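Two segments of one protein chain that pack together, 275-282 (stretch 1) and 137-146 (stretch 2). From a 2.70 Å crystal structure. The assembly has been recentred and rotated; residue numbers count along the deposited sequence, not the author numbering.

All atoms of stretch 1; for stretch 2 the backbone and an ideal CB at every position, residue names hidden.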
# COMPACT_ATOMS: atom_id res chain seq x y z
N MSE A 275 17.18 -14.87 -7.54
CA MSE A 275 16.39 -14.05 -6.60
C MSE A 275 15.18 -13.43 -7.32
O MSE A 275 15.35 -12.91 -8.42
CB MSE A 275 17.28 -12.96 -5.96
CG MSE A 275 16.54 -12.06 -4.97
SE MSE A 275 17.72 -10.79 -4.11
CE MSE A 275 18.40 -9.86 -5.62
N GLN A 276 13.98 -13.52 -6.72
CA GLN A 276 12.71 -13.02 -7.28
C GLN A 276 12.16 -11.87 -6.45
O GLN A 276 11.80 -10.84 -7.01
CB GLN A 276 11.66 -14.14 -7.38
CG GLN A 276 12.09 -15.30 -8.28
CD GLN A 276 11.05 -16.35 -8.49
OE1 GLN A 276 10.42 -16.84 -7.56
NE2 GLN A 276 10.93 -16.81 -9.72
N LEU A 277 12.11 -12.03 -5.13
CA LEU A 277 11.65 -10.98 -4.21
C LEU A 277 12.88 -10.34 -3.53
O LEU A 277 13.77 -11.05 -3.03
CB LEU A 277 10.65 -11.54 -3.18
CG LEU A 277 10.05 -10.59 -2.12
CD1 LEU A 277 8.68 -11.08 -1.66
CD2 LEU A 277 11.00 -10.39 -0.91
N ILE A 278 12.90 -9.00 -3.48
CA ILE A 278 13.96 -8.28 -2.79
C ILE A 278 13.32 -7.17 -1.96
O ILE A 278 12.68 -6.28 -2.51
CB ILE A 278 15.12 -7.77 -3.69
CG1 ILE A 278 16.21 -7.09 -2.81
CG2 ILE A 278 14.63 -6.88 -4.85
CD1 ILE A 278 17.48 -6.80 -3.46
N ASN A 279 13.48 -7.24 -0.64
CA ASN A 279 12.99 -6.22 0.26
C ASN A 279 14.20 -5.49 0.85
O ASN A 279 14.95 -6.07 1.63
CB ASN A 279 12.08 -6.84 1.34
CG ASN A 279 11.29 -5.85 2.15
OD1 ASN A 279 11.75 -4.75 2.49
ND2 ASN A 279 10.07 -6.21 2.48
N VAL A 280 14.41 -4.25 0.43
CA VAL A 280 15.54 -3.43 0.89
C VAL A 280 15.00 -2.11 1.43
O VAL A 280 15.65 -1.06 1.33
CB VAL A 280 16.65 -3.23 -0.20
CG1 VAL A 280 17.50 -4.50 -0.37
CG2 VAL A 280 16.07 -2.77 -1.54
N ALA A 281 13.80 -2.18 2.05
CA ALA A 281 13.14 -1.01 2.63
C ALA A 281 13.82 -0.57 3.95
O ALA A 281 14.45 -1.38 4.62
CB ALA A 281 11.68 -1.32 2.86
N CYS A 282 13.68 0.73 4.30
CA CYS A 282 14.15 1.40 5.53
C CYS A 282 15.65 1.48 5.64
O CYS A 282 16.12 1.66 6.77
CB CYS A 282 13.58 0.77 6.80
SG CYS A 282 11.79 0.87 6.97
N UNK A 137 0.87 -20.65 0.16
CA UNK A 137 1.39 -20.11 1.44
C UNK A 137 2.58 -19.14 1.16
O UNK A 137 2.66 -18.08 1.78
CB UNK A 137 1.83 -21.25 2.36
N UNK A 138 3.46 -19.53 0.20
CA UNK A 138 4.61 -18.74 -0.25
C UNK A 138 4.13 -17.40 -0.74
O UNK A 138 4.67 -16.37 -0.32
CB UNK A 138 5.39 -19.46 -1.35
N UNK A 139 3.07 -17.39 -1.59
CA UNK A 139 2.49 -16.17 -2.14
C UNK A 139 1.93 -15.27 -1.04
O UNK A 139 2.27 -14.09 -1.00
CB UNK A 139 1.39 -16.52 -3.14
N UNK A 140 1.12 -15.84 -0.13
CA UNK A 140 0.53 -15.14 1.01
C UNK A 140 1.61 -14.37 1.74
O UNK A 140 1.48 -13.17 1.95
CB UNK A 140 -0.17 -16.12 1.96
N UNK A 141 2.69 -15.09 2.08
CA UNK A 141 3.84 -14.61 2.82
C UNK A 141 4.59 -13.55 2.03
O UNK A 141 4.91 -12.52 2.62
CB UNK A 141 4.77 -15.77 3.17
N UNK A 142 4.77 -13.75 0.71
CA UNK A 142 5.40 -12.77 -0.18
C UNK A 142 4.65 -11.42 -0.13
O UNK A 142 5.28 -10.37 -0.12
CB UNK A 142 5.43 -13.31 -1.61
N UNK A 143 3.31 -11.48 -0.05
CA UNK A 143 2.40 -10.33 0.00
C UNK A 143 2.27 -9.71 1.38
O UNK A 143 1.53 -8.73 1.53
CB UNK A 143 1.01 -10.75 -0.49
N UNK A 144 2.96 -10.27 2.40
CA UNK A 144 2.86 -9.78 3.78
C UNK A 144 3.31 -8.32 3.91
O UNK A 144 2.63 -7.58 4.62
CB UNK A 144 3.70 -10.66 4.71
N UNK A 145 4.45 -7.92 3.28
CA UNK A 145 4.90 -6.54 3.42
C UNK A 145 3.89 -5.61 2.77
O UNK A 145 3.54 -4.57 3.34
CB UNK A 145 6.29 -6.35 2.80
N UNK A 146 3.38 -6.04 1.60
CA UNK A 146 2.41 -5.31 0.80
C UNK A 146 1.13 -5.05 1.58
O UNK A 146 0.74 -3.88 1.69
CB UNK A 146 2.10 -6.08 -0.48

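Stretch 1 offers a strand, 277-279, flanked by loop, and turns the side chains of Gln276, Leu277, Asn279 and Ala281 toward the backbone of 137-146, while Ile278 and Val280 lie out of reach.

Position 137 has helical backbone angles and no atom of stretch 1 near its CB, so almost any helix-compatible residue would suit; it is Gln137, which makes no contact. At 138 the CB points sideways and is also free of neighbours. Only a long side chain could approach the amide of Gln276, and a polar or basic end would be reasonable there. The residue is Lys138, extended with every chi angle t, and its NZ ends 4.3 Å from Gln276 OE1, near but not bonded. Positions 139 and 140 are helical and out of reach, leaving the choice open; they are Gln139 and Lys140. At 141 the CB again points sideways into space that stretch 1 leaves empty, and the deposited selenomethionine, Met141, leads its end away.

Position 142 is the first with a close neighbour: its ideal CB lies 3.9 Å from Leu277 CD1, although CA-to-CB points sideways. An aliphatic side chain could rest on the leucine, whereas a long one with a donor at its tip could run past it to the side-chain amide oxygen of Gln276, OE1; lysine, arginine or a large apolar residue would all be plausible. Arg142 combines both possibilities. Its CG packs 3.8 Å from Leu277 CD1, and its NH2 donates a hydrogen bond to Gln276 OE1 at 2.7 Å and a nearly linear 170°. The acceptor sits at the edge of the guanidinium, near its plane, where the N-H groups point.

At 143 the CB points away from stretch 1, so the contact sets no requirement; the residue is Met143, another selenomethionine. Position 144 is helical and out of reach, and His144 makes no contact across the stretches.

Position 145 points toward stretch 1, its ideal CB 3.8 Å from Asn279 ND2, with Ala281 farther along. The small alanine leaves room for a long or flat side chain, so an aromatic, methionine or leucine would suit. It is Tyr145, chi1 t. Asn279 ND2 lies over one face of the ring, 3.3 Å from Tyr145 CD2, while Ala281 CB comes within 4.0 Å of Tyr145 CZ and 3.4 Å of Tyr145 OH. Asn279 OD1 meanwhile accepts a weak bond from Ala281 N at 3.3 Å.

Position 146, helical and out of reach, is Gln146.

Stretch 2 137-146: QKQKMRMHYQ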
# COMPACT_ATOMS: atom_id res chain seq x y z
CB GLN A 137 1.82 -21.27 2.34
CG GLN A 137 2.47 -20.86 3.64
CD GLN A 137 1.46 -20.71 4.72
OE1 GLN A 137 0.75 -19.71 4.80
NE2 GLN A 137 1.39 -21.73 5.58
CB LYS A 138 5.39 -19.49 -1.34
CG LYS A 138 6.68 -18.78 -1.76
CD LYS A 138 7.27 -19.35 -3.05
CE LYS A 138 8.60 -18.72 -3.36
NZ LYS A 138 9.37 -19.52 -4.35
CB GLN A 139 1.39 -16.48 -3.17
CG GLN A 139 1.90 -16.28 -4.59
CD GLN A 139 2.40 -14.88 -4.86
OE1 GLN A 139 1.70 -13.88 -4.63
NE2 GLN A 139 3.64 -14.79 -5.36
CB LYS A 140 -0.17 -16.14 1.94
CG LYS A 140 -1.02 -15.53 3.07
CD LYS A 140 -1.73 -16.62 3.86
CE LYS A 140 -2.52 -16.11 5.04
NZ LYS A 140 -1.69 -15.99 6.26
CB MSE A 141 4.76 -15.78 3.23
CG MSE A 141 4.16 -16.56 4.42
SE MSE A 141 3.09 -15.43 5.76
CE MSE A 141 1.59 -16.33 5.54
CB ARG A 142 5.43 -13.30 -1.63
CG ARG A 142 6.56 -14.26 -1.93
CD ARG A 142 6.70 -14.49 -3.42
NE ARG A 142 8.06 -14.93 -3.76
CZ ARG A 142 8.44 -15.34 -4.96
NH1 ARG A 142 7.58 -15.38 -5.96
NH2 ARG A 142 9.69 -15.73 -5.16
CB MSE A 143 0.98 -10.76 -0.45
CG MSE A 143 0.91 -11.28 -1.89
SE MSE A 143 1.71 -10.08 -3.17
CE MSE A 143 0.50 -8.55 -2.95
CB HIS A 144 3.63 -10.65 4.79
CG HIS A 144 3.41 -10.23 6.21
ND1 HIS A 144 4.03 -9.11 6.75
CD2 HIS A 144 2.62 -10.79 7.16
CE1 HIS A 144 3.58 -9.01 7.98
NE2 HIS A 144 2.74 -10.01 8.28
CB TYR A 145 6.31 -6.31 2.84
CG TYR A 145 6.86 -4.92 3.11
CD1 TYR A 145 6.62 -3.86 2.24
CD2 TYR A 145 7.66 -4.67 4.22
CE1 TYR A 145 7.16 -2.59 2.47
CE2 TYR A 145 8.20 -3.40 4.46
CZ TYR A 145 7.93 -2.37 3.59
OH TYR A 145 8.47 -1.14 3.83
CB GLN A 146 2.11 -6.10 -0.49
CG GLN A 146 1.17 -5.40 -1.50
CD GLN A 146 1.72 -4.14 -2.10
OE1 GLN A 146 2.93 -3.92 -2.18
NE2 GLN A 146 0.82 -3.28 -2.54
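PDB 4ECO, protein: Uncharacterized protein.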